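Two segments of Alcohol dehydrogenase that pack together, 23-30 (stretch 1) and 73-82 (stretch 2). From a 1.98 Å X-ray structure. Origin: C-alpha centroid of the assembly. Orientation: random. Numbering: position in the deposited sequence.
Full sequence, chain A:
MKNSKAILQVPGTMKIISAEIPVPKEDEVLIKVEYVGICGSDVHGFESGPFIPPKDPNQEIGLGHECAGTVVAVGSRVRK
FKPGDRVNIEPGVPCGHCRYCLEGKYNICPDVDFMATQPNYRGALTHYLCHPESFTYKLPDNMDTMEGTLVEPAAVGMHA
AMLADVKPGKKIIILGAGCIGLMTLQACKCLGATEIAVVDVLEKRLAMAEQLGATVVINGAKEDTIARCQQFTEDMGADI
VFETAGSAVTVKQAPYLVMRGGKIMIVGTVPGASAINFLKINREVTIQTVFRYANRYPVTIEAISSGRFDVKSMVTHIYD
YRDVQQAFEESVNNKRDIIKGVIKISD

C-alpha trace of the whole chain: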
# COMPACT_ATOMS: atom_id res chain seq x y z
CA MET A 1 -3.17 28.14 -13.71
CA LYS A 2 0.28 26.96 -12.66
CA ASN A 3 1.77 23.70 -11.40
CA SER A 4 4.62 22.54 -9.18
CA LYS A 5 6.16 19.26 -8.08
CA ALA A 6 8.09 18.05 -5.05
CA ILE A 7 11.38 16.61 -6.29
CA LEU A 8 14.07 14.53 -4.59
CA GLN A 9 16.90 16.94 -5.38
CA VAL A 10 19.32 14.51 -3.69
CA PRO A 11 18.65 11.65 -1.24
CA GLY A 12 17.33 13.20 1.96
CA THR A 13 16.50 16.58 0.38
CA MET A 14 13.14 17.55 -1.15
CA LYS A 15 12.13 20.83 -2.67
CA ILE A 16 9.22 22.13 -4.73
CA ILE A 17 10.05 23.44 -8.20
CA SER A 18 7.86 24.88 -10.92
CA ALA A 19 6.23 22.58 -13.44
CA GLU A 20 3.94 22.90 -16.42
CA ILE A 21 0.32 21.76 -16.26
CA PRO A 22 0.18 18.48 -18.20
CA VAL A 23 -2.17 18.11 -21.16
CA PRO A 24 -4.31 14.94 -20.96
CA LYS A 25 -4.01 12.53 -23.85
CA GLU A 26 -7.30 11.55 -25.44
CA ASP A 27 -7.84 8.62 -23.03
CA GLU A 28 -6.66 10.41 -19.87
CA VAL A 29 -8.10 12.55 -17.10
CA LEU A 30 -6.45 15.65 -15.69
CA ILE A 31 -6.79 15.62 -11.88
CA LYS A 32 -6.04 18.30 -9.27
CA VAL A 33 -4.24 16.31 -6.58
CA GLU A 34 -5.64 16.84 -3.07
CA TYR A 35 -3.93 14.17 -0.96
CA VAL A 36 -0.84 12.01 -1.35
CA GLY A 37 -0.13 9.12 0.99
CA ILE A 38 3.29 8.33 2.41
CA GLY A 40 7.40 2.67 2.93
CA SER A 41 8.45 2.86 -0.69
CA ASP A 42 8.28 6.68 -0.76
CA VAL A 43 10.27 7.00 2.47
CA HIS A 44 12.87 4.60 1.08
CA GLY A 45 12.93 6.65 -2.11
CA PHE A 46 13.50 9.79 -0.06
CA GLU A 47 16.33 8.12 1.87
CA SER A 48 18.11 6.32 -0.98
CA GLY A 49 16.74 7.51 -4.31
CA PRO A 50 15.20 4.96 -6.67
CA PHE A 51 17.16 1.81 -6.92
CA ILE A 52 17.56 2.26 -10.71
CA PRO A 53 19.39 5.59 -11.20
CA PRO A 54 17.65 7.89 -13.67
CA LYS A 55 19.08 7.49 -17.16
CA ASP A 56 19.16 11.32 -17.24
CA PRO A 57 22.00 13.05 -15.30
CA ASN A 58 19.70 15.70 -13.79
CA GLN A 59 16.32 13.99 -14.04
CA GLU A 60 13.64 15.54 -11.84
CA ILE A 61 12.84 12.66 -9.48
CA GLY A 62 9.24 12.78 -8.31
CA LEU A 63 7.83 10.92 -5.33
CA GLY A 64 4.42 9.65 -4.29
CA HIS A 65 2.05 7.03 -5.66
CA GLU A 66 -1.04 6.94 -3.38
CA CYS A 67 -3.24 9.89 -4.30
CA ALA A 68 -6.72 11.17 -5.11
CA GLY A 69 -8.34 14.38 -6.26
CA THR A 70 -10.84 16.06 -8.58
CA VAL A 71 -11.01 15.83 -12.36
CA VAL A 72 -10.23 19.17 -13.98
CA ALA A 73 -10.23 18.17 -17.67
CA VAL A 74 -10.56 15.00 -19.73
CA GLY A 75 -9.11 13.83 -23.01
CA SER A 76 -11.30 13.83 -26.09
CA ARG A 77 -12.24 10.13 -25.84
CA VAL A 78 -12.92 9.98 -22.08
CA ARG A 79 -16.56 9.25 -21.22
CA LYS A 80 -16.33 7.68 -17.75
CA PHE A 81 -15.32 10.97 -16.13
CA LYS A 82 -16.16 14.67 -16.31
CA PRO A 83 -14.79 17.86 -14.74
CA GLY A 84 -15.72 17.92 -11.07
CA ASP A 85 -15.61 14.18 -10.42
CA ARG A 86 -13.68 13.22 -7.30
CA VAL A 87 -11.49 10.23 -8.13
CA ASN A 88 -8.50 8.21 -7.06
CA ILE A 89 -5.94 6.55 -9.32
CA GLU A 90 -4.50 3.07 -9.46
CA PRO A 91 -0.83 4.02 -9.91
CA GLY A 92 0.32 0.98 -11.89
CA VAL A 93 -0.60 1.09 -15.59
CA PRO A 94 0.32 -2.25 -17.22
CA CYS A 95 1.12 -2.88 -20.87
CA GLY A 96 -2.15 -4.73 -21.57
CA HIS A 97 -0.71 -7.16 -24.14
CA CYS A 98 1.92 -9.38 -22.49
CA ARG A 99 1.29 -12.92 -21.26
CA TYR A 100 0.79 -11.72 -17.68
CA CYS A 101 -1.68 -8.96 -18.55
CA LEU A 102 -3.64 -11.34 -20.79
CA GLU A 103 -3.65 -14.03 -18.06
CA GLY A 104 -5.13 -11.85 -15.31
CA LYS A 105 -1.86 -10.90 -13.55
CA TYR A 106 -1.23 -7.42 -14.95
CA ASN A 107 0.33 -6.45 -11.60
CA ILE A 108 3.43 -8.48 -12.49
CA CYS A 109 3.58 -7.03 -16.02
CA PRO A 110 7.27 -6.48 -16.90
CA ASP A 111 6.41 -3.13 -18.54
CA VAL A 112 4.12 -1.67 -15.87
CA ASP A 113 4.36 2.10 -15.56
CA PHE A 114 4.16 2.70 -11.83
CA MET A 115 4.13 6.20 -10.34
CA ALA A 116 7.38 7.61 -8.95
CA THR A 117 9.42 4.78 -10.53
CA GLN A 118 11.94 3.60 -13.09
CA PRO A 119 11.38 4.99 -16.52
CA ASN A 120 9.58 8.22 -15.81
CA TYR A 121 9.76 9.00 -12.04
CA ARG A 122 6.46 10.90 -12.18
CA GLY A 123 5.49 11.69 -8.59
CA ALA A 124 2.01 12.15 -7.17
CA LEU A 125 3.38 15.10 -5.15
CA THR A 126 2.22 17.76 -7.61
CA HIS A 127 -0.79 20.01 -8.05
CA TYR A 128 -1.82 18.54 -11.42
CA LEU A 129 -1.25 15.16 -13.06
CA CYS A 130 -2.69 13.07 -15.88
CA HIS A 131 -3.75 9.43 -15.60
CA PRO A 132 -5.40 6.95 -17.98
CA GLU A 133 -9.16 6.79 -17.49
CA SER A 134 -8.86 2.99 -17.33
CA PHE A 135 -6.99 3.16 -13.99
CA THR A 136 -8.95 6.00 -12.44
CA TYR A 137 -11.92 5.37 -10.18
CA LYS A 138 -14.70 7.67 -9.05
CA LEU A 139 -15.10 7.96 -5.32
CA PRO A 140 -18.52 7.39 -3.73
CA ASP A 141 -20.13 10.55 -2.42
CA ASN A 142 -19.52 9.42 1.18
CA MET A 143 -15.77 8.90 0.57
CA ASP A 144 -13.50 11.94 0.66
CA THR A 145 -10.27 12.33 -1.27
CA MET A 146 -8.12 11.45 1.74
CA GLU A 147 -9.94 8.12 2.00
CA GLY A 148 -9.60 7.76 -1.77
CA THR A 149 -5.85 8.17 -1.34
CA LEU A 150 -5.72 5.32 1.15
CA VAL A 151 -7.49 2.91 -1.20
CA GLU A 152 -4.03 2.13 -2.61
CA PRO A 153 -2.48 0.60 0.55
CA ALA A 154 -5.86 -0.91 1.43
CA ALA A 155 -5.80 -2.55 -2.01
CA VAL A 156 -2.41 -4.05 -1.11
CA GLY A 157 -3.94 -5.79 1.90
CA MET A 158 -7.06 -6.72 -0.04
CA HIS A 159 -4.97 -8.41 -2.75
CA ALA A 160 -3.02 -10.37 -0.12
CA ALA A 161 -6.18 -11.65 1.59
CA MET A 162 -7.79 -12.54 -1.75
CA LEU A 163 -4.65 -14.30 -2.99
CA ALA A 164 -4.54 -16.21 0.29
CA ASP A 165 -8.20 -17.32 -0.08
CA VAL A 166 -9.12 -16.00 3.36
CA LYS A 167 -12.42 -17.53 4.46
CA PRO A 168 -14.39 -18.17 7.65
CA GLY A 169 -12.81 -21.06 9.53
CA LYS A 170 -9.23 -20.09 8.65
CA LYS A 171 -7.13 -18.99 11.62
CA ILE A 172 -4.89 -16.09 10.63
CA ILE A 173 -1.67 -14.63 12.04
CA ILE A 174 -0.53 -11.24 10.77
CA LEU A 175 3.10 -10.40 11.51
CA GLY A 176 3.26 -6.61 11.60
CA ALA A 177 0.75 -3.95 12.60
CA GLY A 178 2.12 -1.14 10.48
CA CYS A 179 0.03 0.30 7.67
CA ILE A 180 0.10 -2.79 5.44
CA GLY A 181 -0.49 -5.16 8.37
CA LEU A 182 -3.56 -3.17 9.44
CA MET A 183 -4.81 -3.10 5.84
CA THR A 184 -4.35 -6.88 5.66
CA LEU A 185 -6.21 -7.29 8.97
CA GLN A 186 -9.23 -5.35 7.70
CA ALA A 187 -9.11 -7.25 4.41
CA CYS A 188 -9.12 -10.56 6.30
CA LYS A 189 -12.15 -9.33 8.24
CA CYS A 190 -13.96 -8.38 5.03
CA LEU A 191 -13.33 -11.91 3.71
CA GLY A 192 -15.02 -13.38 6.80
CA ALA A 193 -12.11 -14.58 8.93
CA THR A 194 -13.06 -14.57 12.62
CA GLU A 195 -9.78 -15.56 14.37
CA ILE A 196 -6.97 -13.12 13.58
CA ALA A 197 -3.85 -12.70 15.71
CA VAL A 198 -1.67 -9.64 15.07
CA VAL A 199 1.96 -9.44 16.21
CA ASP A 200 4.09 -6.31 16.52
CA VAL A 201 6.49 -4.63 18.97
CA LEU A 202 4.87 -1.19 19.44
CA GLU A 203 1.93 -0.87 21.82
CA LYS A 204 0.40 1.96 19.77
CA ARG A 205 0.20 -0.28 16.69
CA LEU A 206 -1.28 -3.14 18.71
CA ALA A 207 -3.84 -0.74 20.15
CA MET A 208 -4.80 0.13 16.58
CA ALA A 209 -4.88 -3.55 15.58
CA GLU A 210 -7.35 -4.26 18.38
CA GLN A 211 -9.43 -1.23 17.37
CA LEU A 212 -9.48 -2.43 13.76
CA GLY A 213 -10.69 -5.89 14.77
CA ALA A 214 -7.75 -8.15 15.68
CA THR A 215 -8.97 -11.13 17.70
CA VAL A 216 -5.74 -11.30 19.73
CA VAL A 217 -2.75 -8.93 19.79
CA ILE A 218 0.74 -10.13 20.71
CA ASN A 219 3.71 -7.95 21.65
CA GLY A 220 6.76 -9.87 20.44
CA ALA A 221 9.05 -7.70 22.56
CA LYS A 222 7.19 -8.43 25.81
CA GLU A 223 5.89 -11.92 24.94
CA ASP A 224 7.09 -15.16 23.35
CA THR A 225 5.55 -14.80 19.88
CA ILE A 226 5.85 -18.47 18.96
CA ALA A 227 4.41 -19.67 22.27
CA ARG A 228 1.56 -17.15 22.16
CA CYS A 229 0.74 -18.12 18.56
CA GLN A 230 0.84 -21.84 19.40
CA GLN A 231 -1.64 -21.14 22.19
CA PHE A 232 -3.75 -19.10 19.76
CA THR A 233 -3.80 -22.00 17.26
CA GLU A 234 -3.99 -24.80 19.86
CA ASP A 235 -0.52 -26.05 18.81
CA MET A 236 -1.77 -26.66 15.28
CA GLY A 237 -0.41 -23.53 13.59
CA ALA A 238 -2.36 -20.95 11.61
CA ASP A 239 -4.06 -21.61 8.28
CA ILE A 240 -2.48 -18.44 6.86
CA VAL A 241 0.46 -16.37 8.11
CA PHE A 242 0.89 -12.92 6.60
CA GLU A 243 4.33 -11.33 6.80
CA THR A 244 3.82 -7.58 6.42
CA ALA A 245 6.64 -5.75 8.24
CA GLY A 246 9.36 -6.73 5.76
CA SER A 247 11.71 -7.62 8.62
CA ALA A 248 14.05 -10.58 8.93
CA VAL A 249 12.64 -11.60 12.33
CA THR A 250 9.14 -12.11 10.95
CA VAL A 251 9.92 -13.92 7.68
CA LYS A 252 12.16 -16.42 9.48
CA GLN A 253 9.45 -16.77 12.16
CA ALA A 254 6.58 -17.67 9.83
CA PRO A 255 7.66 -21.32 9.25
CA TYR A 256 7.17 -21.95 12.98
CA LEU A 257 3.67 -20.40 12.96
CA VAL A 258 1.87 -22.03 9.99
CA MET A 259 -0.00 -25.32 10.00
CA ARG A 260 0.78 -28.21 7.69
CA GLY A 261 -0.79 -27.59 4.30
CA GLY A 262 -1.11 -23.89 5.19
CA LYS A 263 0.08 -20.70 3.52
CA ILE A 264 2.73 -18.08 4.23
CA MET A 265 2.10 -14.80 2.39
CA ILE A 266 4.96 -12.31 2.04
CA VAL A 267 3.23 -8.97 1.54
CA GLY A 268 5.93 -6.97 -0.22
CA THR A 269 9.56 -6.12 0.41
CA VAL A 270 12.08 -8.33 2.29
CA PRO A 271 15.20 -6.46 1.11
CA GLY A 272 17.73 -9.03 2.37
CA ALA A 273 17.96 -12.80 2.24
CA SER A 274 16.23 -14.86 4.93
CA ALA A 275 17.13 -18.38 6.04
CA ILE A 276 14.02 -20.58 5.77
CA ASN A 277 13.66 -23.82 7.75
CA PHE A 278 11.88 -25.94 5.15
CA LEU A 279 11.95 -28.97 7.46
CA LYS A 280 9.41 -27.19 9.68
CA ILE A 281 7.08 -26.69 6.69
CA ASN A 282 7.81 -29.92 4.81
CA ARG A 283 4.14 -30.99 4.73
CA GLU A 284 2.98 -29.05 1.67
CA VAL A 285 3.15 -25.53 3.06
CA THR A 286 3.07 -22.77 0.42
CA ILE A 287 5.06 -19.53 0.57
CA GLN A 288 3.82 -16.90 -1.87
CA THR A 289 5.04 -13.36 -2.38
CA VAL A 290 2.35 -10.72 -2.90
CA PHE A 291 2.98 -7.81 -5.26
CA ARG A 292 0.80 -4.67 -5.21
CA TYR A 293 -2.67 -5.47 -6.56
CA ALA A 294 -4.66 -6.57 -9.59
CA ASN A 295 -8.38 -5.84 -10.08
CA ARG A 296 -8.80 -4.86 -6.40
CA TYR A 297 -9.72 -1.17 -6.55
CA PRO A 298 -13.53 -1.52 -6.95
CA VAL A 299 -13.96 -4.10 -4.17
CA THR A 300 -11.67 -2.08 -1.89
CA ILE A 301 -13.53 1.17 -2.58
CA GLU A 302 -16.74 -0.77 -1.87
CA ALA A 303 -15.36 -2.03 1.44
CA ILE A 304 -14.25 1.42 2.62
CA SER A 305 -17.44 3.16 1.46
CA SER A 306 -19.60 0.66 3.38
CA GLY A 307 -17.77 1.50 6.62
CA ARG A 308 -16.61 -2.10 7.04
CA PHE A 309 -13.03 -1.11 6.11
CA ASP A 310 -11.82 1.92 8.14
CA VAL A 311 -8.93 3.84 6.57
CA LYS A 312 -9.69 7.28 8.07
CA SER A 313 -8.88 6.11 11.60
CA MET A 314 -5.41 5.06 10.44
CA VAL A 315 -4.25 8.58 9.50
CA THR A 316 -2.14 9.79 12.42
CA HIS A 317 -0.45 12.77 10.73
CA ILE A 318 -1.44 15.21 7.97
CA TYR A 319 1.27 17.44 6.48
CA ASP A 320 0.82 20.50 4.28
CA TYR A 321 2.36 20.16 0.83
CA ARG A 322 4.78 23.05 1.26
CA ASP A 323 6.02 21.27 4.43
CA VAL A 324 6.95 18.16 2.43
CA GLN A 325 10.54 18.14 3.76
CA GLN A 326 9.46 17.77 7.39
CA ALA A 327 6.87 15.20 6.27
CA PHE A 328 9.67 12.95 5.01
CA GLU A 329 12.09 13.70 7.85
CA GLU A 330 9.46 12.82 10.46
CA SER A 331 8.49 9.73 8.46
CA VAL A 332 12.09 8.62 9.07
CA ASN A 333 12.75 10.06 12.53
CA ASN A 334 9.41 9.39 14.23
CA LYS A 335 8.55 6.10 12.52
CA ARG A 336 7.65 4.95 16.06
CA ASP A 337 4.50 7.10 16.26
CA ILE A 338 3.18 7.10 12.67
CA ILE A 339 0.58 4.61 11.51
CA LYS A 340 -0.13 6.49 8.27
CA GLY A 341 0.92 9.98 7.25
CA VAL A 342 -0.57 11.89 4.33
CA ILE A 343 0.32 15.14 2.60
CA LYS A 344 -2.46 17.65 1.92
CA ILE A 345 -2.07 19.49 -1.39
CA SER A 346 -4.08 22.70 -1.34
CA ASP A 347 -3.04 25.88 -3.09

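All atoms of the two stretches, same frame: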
# COMPACT_ATOMS: atom_id res chain seq x y z
N VAL A 23 -1.02 18.16 -20.26
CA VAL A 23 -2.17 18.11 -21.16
C VAL A 23 -2.62 16.66 -21.25
O VAL A 23 -1.81 15.79 -21.62
CB VAL A 23 -1.82 18.66 -22.55
CG1 VAL A 23 -2.92 18.33 -23.54
CG2 VAL A 23 -1.61 20.17 -22.47
N PRO A 24 -3.87 16.34 -20.93
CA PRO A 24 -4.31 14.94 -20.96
C PRO A 24 -4.34 14.43 -22.39
O PRO A 24 -4.84 15.10 -23.30
CB PRO A 24 -5.72 14.98 -20.35
CG PRO A 24 -6.01 16.43 -20.03
CD PRO A 24 -5.00 17.27 -20.72
N LYS A 25 -3.79 13.23 -22.60
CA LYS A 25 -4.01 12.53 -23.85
C LYS A 25 -5.50 12.19 -23.97
O LYS A 25 -6.28 12.36 -23.04
CB LYS A 25 -3.15 11.27 -23.92
CG LYS A 25 -1.67 11.49 -23.60
CD LYS A 25 -0.87 11.90 -24.82
CE LYS A 25 0.62 11.76 -24.58
NZ LYS A 25 1.05 12.46 -23.33
N GLU A 26 -5.88 11.69 -25.15
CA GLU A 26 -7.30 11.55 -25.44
C GLU A 26 -7.99 10.50 -24.58
O GLU A 26 -9.23 10.49 -24.51
CB GLU A 26 -7.51 11.22 -26.92
CG GLU A 26 -6.87 9.92 -27.37
CD GLU A 26 -7.40 9.47 -28.72
OE1 GLU A 26 -7.26 8.27 -29.04
OE2 GLU A 26 -7.94 10.32 -29.46
N ASP A 27 -7.25 9.62 -23.91
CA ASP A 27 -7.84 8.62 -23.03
C ASP A 27 -7.54 8.89 -21.56
O ASP A 27 -7.75 8.00 -20.73
CB ASP A 27 -7.35 7.22 -23.42
CG ASP A 27 -5.89 7.00 -23.08
OD1 ASP A 27 -5.07 7.90 -23.35
OD2 ASP A 27 -5.55 5.92 -22.55
N GLU A 28 -7.10 10.09 -21.22
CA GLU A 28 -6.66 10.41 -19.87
C GLU A 28 -7.56 11.45 -19.22
O GLU A 28 -8.28 12.20 -19.89
CB GLU A 28 -5.21 10.91 -19.88
CG GLU A 28 -4.22 9.95 -20.51
CD GLU A 28 -2.79 10.45 -20.47
OE1 GLU A 28 -1.87 9.62 -20.46
OE2 GLU A 28 -2.59 11.69 -20.47
N VAL A 29 -7.50 11.49 -17.89
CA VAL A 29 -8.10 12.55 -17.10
C VAL A 29 -6.99 13.45 -16.59
O VAL A 29 -5.85 13.01 -16.39
CB VAL A 29 -8.94 12.01 -15.92
CG1 VAL A 29 -10.12 11.18 -16.43
CG2 VAL A 29 -8.07 11.18 -14.99
N LEU A 30 -7.32 14.72 -16.39
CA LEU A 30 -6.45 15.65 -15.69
C LEU A 30 -7.07 15.93 -14.33
O LEU A 30 -8.20 16.44 -14.25
CB LEU A 30 -6.27 16.96 -16.47
CG LEU A 30 -5.52 18.06 -15.70
CD1 LEU A 30 -4.01 17.84 -15.76
CD2 LEU A 30 -5.89 19.44 -16.23
N ALA A 73 -9.94 18.31 -16.25
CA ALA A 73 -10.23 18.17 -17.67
C ALA A 73 -10.13 16.70 -18.04
O ALA A 73 -9.61 15.88 -17.28
CB ALA A 73 -9.28 19.02 -18.53
N VAL A 74 -10.65 16.36 -19.22
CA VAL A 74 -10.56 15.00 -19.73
C VAL A 74 -10.12 15.04 -21.19
O VAL A 74 -10.40 16.01 -21.91
CB VAL A 74 -11.88 14.21 -19.59
CG1 VAL A 74 -12.27 14.06 -18.13
CG2 VAL A 74 -12.99 14.88 -20.38
N GLY A 75 -9.43 13.99 -21.61
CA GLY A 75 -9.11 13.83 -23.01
C GLY A 75 -10.35 13.60 -23.86
O GLY A 75 -11.43 13.26 -23.37
N SER A 76 -10.17 13.76 -25.17
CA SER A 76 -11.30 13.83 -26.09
C SER A 76 -12.08 12.53 -26.21
O SER A 76 -13.19 12.55 -26.73
CB SER A 76 -10.81 14.27 -27.47
OG SER A 76 -9.95 13.30 -28.04
N ARG A 77 -11.53 11.40 -25.76
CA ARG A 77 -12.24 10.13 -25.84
C ARG A 77 -12.64 9.59 -24.47
O ARG A 77 -13.05 8.42 -24.37
CB ARG A 77 -11.40 9.09 -26.59
CG ARG A 77 -12.23 8.16 -27.47
CD ARG A 77 -11.37 7.17 -28.24
NE ARG A 77 -10.47 6.43 -27.35
CZ ARG A 77 -10.81 5.33 -26.68
NH1 ARG A 77 -12.04 4.84 -26.78
NH2 ARG A 77 -9.92 4.73 -25.90
N VAL A 78 -12.55 10.40 -23.42
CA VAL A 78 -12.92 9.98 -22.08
C VAL A 78 -14.41 10.22 -21.88
O VAL A 78 -14.89 11.35 -22.04
CB VAL A 78 -12.10 10.72 -21.01
CG1 VAL A 78 -12.69 10.48 -19.63
CG2 VAL A 78 -10.65 10.28 -21.06
N ARG A 79 -15.14 9.16 -21.53
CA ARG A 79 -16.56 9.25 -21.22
C ARG A 79 -16.88 8.91 -19.78
O ARG A 79 -17.90 9.38 -19.26
CB ARG A 79 -17.37 8.32 -22.14
CG ARG A 79 -17.34 8.73 -23.60
CD ARG A 79 -18.11 10.02 -23.84
NE ARG A 79 -17.23 11.13 -24.19
CZ ARG A 79 -16.90 11.44 -25.43
NH1 ARG A 79 -17.36 10.73 -26.45
NH2 ARG A 79 -16.09 12.46 -25.66
N LYS A 80 -16.05 8.10 -19.12
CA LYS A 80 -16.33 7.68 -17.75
C LYS A 80 -16.32 8.85 -16.78
O LYS A 80 -17.00 8.80 -15.75
CB LYS A 80 -15.30 6.63 -17.31
CG LYS A 80 -15.53 5.23 -17.86
CD LYS A 80 -14.30 4.35 -17.70
CE LYS A 80 -13.96 4.10 -16.24
NZ LYS A 80 -12.77 3.21 -16.07
N PHE A 81 -15.56 9.90 -17.08
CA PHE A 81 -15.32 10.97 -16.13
C PHE A 81 -15.62 12.32 -16.77
O PHE A 81 -15.66 12.46 -17.99
CB PHE A 81 -13.87 10.92 -15.61
CG PHE A 81 -13.52 9.61 -14.95
CD1 PHE A 81 -13.89 9.37 -13.63
CD2 PHE A 81 -12.85 8.62 -15.64
CE1 PHE A 81 -13.58 8.17 -13.02
CE2 PHE A 81 -12.54 7.41 -15.03
CZ PHE A 81 -12.90 7.19 -13.72
N LYS A 82 -15.85 13.31 -15.91
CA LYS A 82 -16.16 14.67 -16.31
C LYS A 82 -15.51 15.62 -15.32
O LYS A 82 -15.14 15.21 -14.21
CB LYS A 82 -17.68 14.91 -16.36
CG LYS A 82 -18.46 14.35 -15.18
CD LYS A 82 -19.88 14.92 -15.15
CE LYS A 82 -20.82 14.03 -14.34
NZ LYS A 82 -20.27 13.65 -13.02

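Short antiparallel pairings often owe their stability to backbone hydrogen bonds, with side chains filling in around them, and the contact between residues 23-30 and 73-82 of this alcohol dehydrogenase illustrates the principle well. All four hydrogen bonds between the stretches join main-chain atoms, and the residues with the most covered surface, Glu26, Ala73 and Val29, lie in different parts of the contact: Ala73 and Val29 in the strand pairing, Glu26 in the turn beyond it.

In the strand pairing, Ala73 faces Leu30 in an antiparallel hydrogen-bonded pair. Leu30 N donates to Ala73 O at 2.7 Å, nearly linearly, and Ala73 N returns a longer bond of 3.2 Å to Leu30 O. Their side chains emerge on the same face of the sheet, so the methyl of Ala73 meets the leucine, with CB of Ala73 4.1 Å from CD2 of Leu30. The ring of Pro24 approaches the same methyl more loosely, its CG lying 4.4 Å from Ala73 CB.

One residue along, Val29 and Val74 form a non-hydrogen-bonded pair whose side chains occupy the other face. Here apolar packing takes over. Val29 CG1 lies 4.0 Å from Val74 CG1, 4.2 Å from Val78 CG1 and 3.8 Å from Phe81 CD2, so a single methyl touches three side chains of the second stretch. The chain beyond Val74 turns back to bring Val78 and Phe81 within its reach.

Past this pair lie two type I turns, Lys25 to Glu28 leading into its strand and Gly75 to Val78 following its own, each closed by its own backbone hydrogen bond: Glu28 N to Lys25 O at 3.0 Å, and Val78 N to Gly75 O at 3.1 Å. Gly75 N donates to Glu28 O at 2.7 Å, tying the start of one turn to the end of the other. The fit is close enough to leave no room for a side chain at Gly75: an ideal CB would sit 1.9 Å from Lys25 O. Instead, Gly75 CA approaches Lys25 O at 3.2 Å in a CA-H...O contact.

Glu26, the residue with the largest covered area, uses its backbone for its firmest link. Its O accepts from Arg77 N at 2.8 Å, joining the two turns directly. The side chains are less tightly engaged. Glu26 CB rests 3.4 Å from Ser76 OG, while Glu26 OE1 lies at the edge of the Arg77 guanidinium, 4.1 Å from NE of Arg77, a proximity of opposite charges that falls short of a salt bridge.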